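Local coordinates for protein glucoamylase (Thermoanaerobacterium thermosaccharolyticum, PDB 1LF6) that hydrolyses terminal alpha-1,4-linked glucose units from the non-reducing ends of glucan chains, releasing beta-D-glucose, at residues 163-169 / 224-230. Sequence-based numbering, arbitrary orientation.
Sequences GSYNEGY and DSARGNI
Arg227 runs alongside Tyr165, both side chains pointing the same way, with ring and guanidinium planes only 17° apart. Arg227 CD sits over one ring face, displaced toward the rim, in a CH-pi contact 3.8 Å from the Tyr165 centroid. Beyond CD, Tyr165 OH lies above the centre of the guanidinium, 2.9 Å from Arg227 CZ, so the N-H groups point past the hydroxyl and no hydrogen bond forms. With chi1 at -176°, CG of Arg227 stands opposite the backbone N, and the bend about CG-CD (chi3) brings the guanidinium under the Tyr165 hydroxyl. From the other side of the guanidinium plane, and obliquely, Glu167 OE1 makes a long salt bridge to Arg227 NH1 at 4.0 Å, the carboxylate turned 82° to the guanidinium. Underneath, strands 166-169 and 225-228 pair antiparallel in the curled sheet of the N-terminal beta-sandwich domain. Reciprocal backbone bonds link Asn166 with Gly228 and Gly168 with Ala226; the straightest runs from Gly168 N to Ala226 O (2.7 Å). Ile230 turns CD1 back beneath this ladder, 3.5 Å from Gly168 N, where glycine leaves room for the methyl. Ile230 CG1 meets Asn166 CB at 4.0 Å, while Asn166 OD1 accepts a hydrogen bond from Ile159 N.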
ATOM      1  N   GLY A 163      -4.216  15.512 -12.129  1.00 28.60           N
ATOM      2  CA  GLY A 163      -5.064  16.598 -11.681  1.00 30.64           C
ATOM      3  C   GLY A 163      -5.328  17.663 -12.721  1.00 30.52           C
ATOM      4  O   GLY A 163      -6.297  18.415 -12.609  1.00 31.34           O
ATOM      5  N   SER A 164      -4.471  17.729 -13.734  1.00 29.64           N
ATOM      6  CA  SER A 164      -4.616  18.727 -14.788  1.00 27.92           C
ATOM      7  C   SER A 164      -5.614  18.283 -15.845  1.00 27.44           C
ATOM      8  O   SER A 164      -5.913  17.093 -15.983  1.00 25.94           O
ATOM      9  CB  SER A 164      -3.264  18.987 -15.458  1.00 27.33           C
ATOM     10  OG  SER A 164      -2.868  17.869 -16.231  1.00 26.88           O
ATOM     11  N   TYR A 165      -6.118  19.260 -16.590  1.00 27.37           N
ATOM     12  CA  TYR A 165      -7.079  19.031 -17.661  1.00 27.75           C
ATOM     13  C   TYR A 165      -8.271  18.148 -17.293  1.00 27.36           C
ATOM     14  O   TYR A 165      -8.634  17.235 -18.036  1.00 26.85           O
ATOM     15  CB  TYR A 165      -6.371  18.447 -18.887  1.00 28.57           C
ATOM     16  CG  TYR A 165      -7.012  18.845 -20.197  1.00 29.54           C
ATOM     17  CD1 TYR A 165      -6.926  20.158 -20.667  1.00 29.38           C
ATOM     18  CD2 TYR A 165      -7.706  17.913 -20.968  1.00 28.82           C
ATOM     19  CE1 TYR A 165      -7.517  20.530 -21.877  1.00 27.96           C
ATOM     20  CE2 TYR A 165      -8.300  18.273 -22.176  1.00 28.55           C
ATOM     21  CZ  TYR A 165      -8.201  19.583 -22.624  1.00 29.46           C
ATOM     22  OH  TYR A 165      -8.791  19.939 -23.814  1.00 28.46           O
ATOM     23  N   ASN A 166      -8.874  18.418 -16.144  1.00 27.59           N
ATOM     24  CA  ASN A 166     -10.056  17.681 -15.711  1.00 29.39           C
ATOM     25  C   ASN A 166     -11.256  18.524 -16.135  1.00 30.23           C
ATOM     26  O   ASN A 166     -11.357  19.693 -15.763  1.00 31.21           O
ATOM     27  CB  ASN A 166     -10.053  17.509 -14.189  1.00 27.67           C
ATOM     28  CG  ASN A 166      -9.309  16.261 -13.740  1.00 29.01           C
ATOM     29  OD1 ASN A 166      -9.897  15.185 -13.616  1.00 28.42           O
ATOM     30  ND2 ASN A 166      -8.008  16.398 -13.508  1.00 28.08           N
ATOM     31  N   GLU A 167     -12.153  17.939 -16.920  1.00 33.42           N
ATOM     32  CA  GLU A 167     -13.330  18.658 -17.388  1.00 35.84           C
ATOM     33  C   GLU A 167     -14.471  18.535 -16.390  1.00 37.26           C
ATOM     34  O   GLU A 167     -14.928  17.432 -16.094  1.00 39.00           O
ATOM     35  CB  GLU A 167     -13.783  18.117 -18.745  1.00 38.01           C
ATOM     36  CG  GLU A 167     -14.836  18.979 -19.435  1.00 42.18           C
ATOM     37  CD  GLU A 167     -15.297  18.395 -20.756  1.00 44.26           C
ATOM     38  OE1 GLU A 167     -14.438  17.923 -21.529  1.00 44.65           O
ATOM     39  OE2 GLU A 167     -16.517  18.416 -21.028  1.00 47.13           O
ATOM     40  N   GLY A 168     -14.926  19.672 -15.872  1.00 37.53           N
ATOM     41  CA  GLY A 168     -16.016  19.665 -14.915  1.00 37.19           C
ATOM     42  C   GLY A 168     -17.238  20.401 -15.432  1.00 37.63           C
ATOM     43  O   GLY A 168     -17.118  21.392 -16.154  1.00 38.10           O
ATOM     44  N   TYR A 169     -18.416  19.910 -15.060  1.00 37.19           N
ATOM     45  CA  TYR A 169     -19.677  20.513 -15.469  1.00 36.97           C
ATOM     46  C   TYR A 169     -20.818  20.027 -14.576  1.00 37.66           C
ATOM     47  O   TYR A 169     -20.620  19.170 -13.713  1.00 36.46           O
ATOM     48  CB  TYR A 169     -19.964  20.193 -16.938  1.00 36.13           C
ATOM     49  CG  TYR A 169     -19.910  18.723 -17.281  1.00 35.03           C
ATOM     50  CD1 TYR A 169     -21.078  17.972 -17.408  1.00 35.25           C
ATOM     51  CD2 TYR A 169     -18.690  18.084 -17.493  1.00 35.06           C
ATOM     52  CE1 TYR A 169     -21.031  16.620 -17.744  1.00 35.30           C
ATOM     53  CE2 TYR A 169     -18.631  16.736 -17.827  1.00 33.84           C
ATOM     54  CZ  TYR A 169     -19.801  16.012 -17.953  1.00 34.89           C
ATOM     55  OH  TYR A 169     -19.737  14.685 -18.300  1.00 34.33           O
ATOM     56  N   ASP A 224     -20.544  26.547 -13.705  1.00 35.20           N
ATOM     57  CA  ASP A 224     -21.041  25.204 -13.968  1.00 36.40           C
ATOM     58  C   ASP A 224     -20.243  24.530 -15.074  1.00 36.46           C
ATOM     59  O   ASP A 224     -20.688  23.545 -15.665  1.00 36.55           O
ATOM     60  CB  ASP A 224     -22.536  25.241 -14.332  1.00 35.88           C
ATOM     61  CG  ASP A 224     -22.823  26.023 -15.611  1.00 36.63           C
ATOM     62  OD1 ASP A 224     -24.016  26.262 -15.896  1.00 34.94           O
ATOM     63  OD2 ASP A 224     -21.873  26.392 -16.336  1.00 35.65           O
ATOM     64  N   SER A 225     -19.052  25.059 -15.337  1.00 36.99           N
ATOM     65  CA  SER A 225     -18.183  24.520 -16.377  1.00 36.48           C
ATOM     66  C   SER A 225     -16.739  24.984 -16.186  1.00 36.82           C
ATOM     67  O   SER A 225     -16.488  26.132 -15.823  1.00 36.69           O
ATOM     68  CB  SER A 225     -18.692  24.963 -17.752  1.00 36.91           C
ATOM     69  OG  SER A 225     -17.844  24.515 -18.793  1.00 36.92           O
ATOM     70  N   ALA A 226     -15.793  24.078 -16.427  1.00 36.80           N
ATOM     71  CA  ALA A 226     -14.371  24.384 -16.289  1.00 35.50           C
ATOM     72  C   ALA A 226     -13.530  23.193 -16.740  1.00 35.41           C
ATOM     73  O   ALA A 226     -14.016  22.057 -16.762  1.00 35.14           O
ATOM     74  CB  ALA A 226     -14.047  24.735 -14.838  1.00 34.01           C
ATOM     75  N   ARG A 227     -12.277  23.451 -17.113  1.00 34.88           N
ATOM     76  CA  ARG A 227     -11.378  22.384 -17.549  1.00 33.50           C
ATOM     77  C   ARG A 227      -9.926  22.688 -17.208  1.00 32.91           C
ATOM     78  O   ARG A 227      -9.371  23.695 -17.646  1.00 33.48           O
ATOM     79  CB  ARG A 227     -11.514  22.129 -19.054  1.00 33.04           C
ATOM     80  CG  ARG A 227     -10.667  20.963 -19.537  1.00 34.32           C
ATOM     81  CD  ARG A 227     -11.106  20.459 -20.892  1.00 35.67           C
ATOM     82  NE  ARG A 227     -10.950  21.470 -21.927  1.00 37.68           N
ATOM     83  CZ  ARG A 227     -11.321  21.302 -23.191  1.00 37.73           C
ATOM     84  NH1 ARG A 227     -11.871  20.157 -23.572  1.00 38.94           N
ATOM     85  NH2 ARG A 227     -11.141  22.278 -24.072  1.00 38.90           N
ATOM     86  N   GLY A 228      -9.325  21.800 -16.423  1.00 31.52           N
ATOM     87  CA  GLY A 228      -7.943  21.954 -16.002  1.00 30.28           C
ATOM     88  C   GLY A 228      -7.834  21.426 -14.584  1.00 29.58           C
ATOM     89  O   GLY A 228      -8.433  20.394 -14.261  1.00 27.75           O
ATOM     90  N   ASN A 229      -7.060  22.105 -13.743  1.00 29.15           N
ATOM     91  CA  ASN A 229      -6.941  21.701 -12.346  1.00 29.68           C
ATOM     92  C   ASN A 229      -8.130  22.349 -11.650  1.00 29.46           C
ATOM     93  O   ASN A 229      -8.055  23.480 -11.177  1.00 30.15           O
ATOM     94  CB  ASN A 229      -5.630  22.194 -11.729  1.00 30.26           C
ATOM     95  CG  ASN A 229      -4.471  21.246 -11.992  1.00 32.58           C
ATOM     96  OD1 ASN A 229      -3.876  21.253 -13.065  1.00 31.27           O
ATOM     97  ND2 ASN A 229      -4.161  20.408 -11.008  1.00 34.83           N
ATOM     98  N   ILE A 230      -9.232  21.617 -11.603  1.00 28.54           N
ATOM     99  CA  ILE A 230     -10.459  22.137 -11.027  1.00 28.84           C
ATOM    100  C   ILE A 230     -10.830  21.594  -9.654  1.00 29.57           C
ATOM    101  O   ILE A 230     -10.260  20.619  -9.170  1.00 28.52           O
ATOM    102  CB  ILE A 230     -11.632  21.870 -11.973  1.00 27.35           C
ATOM    103  CG1 ILE A 230     -11.859  20.364 -12.104  1.00 28.58           C
ATOM    104  CG2 ILE A 230     -11.330  22.464 -13.344  1.00 27.43           C
ATOM    105  CD1 ILE A 230     -13.058  19.985 -12.955  1.00 29.87           C
TER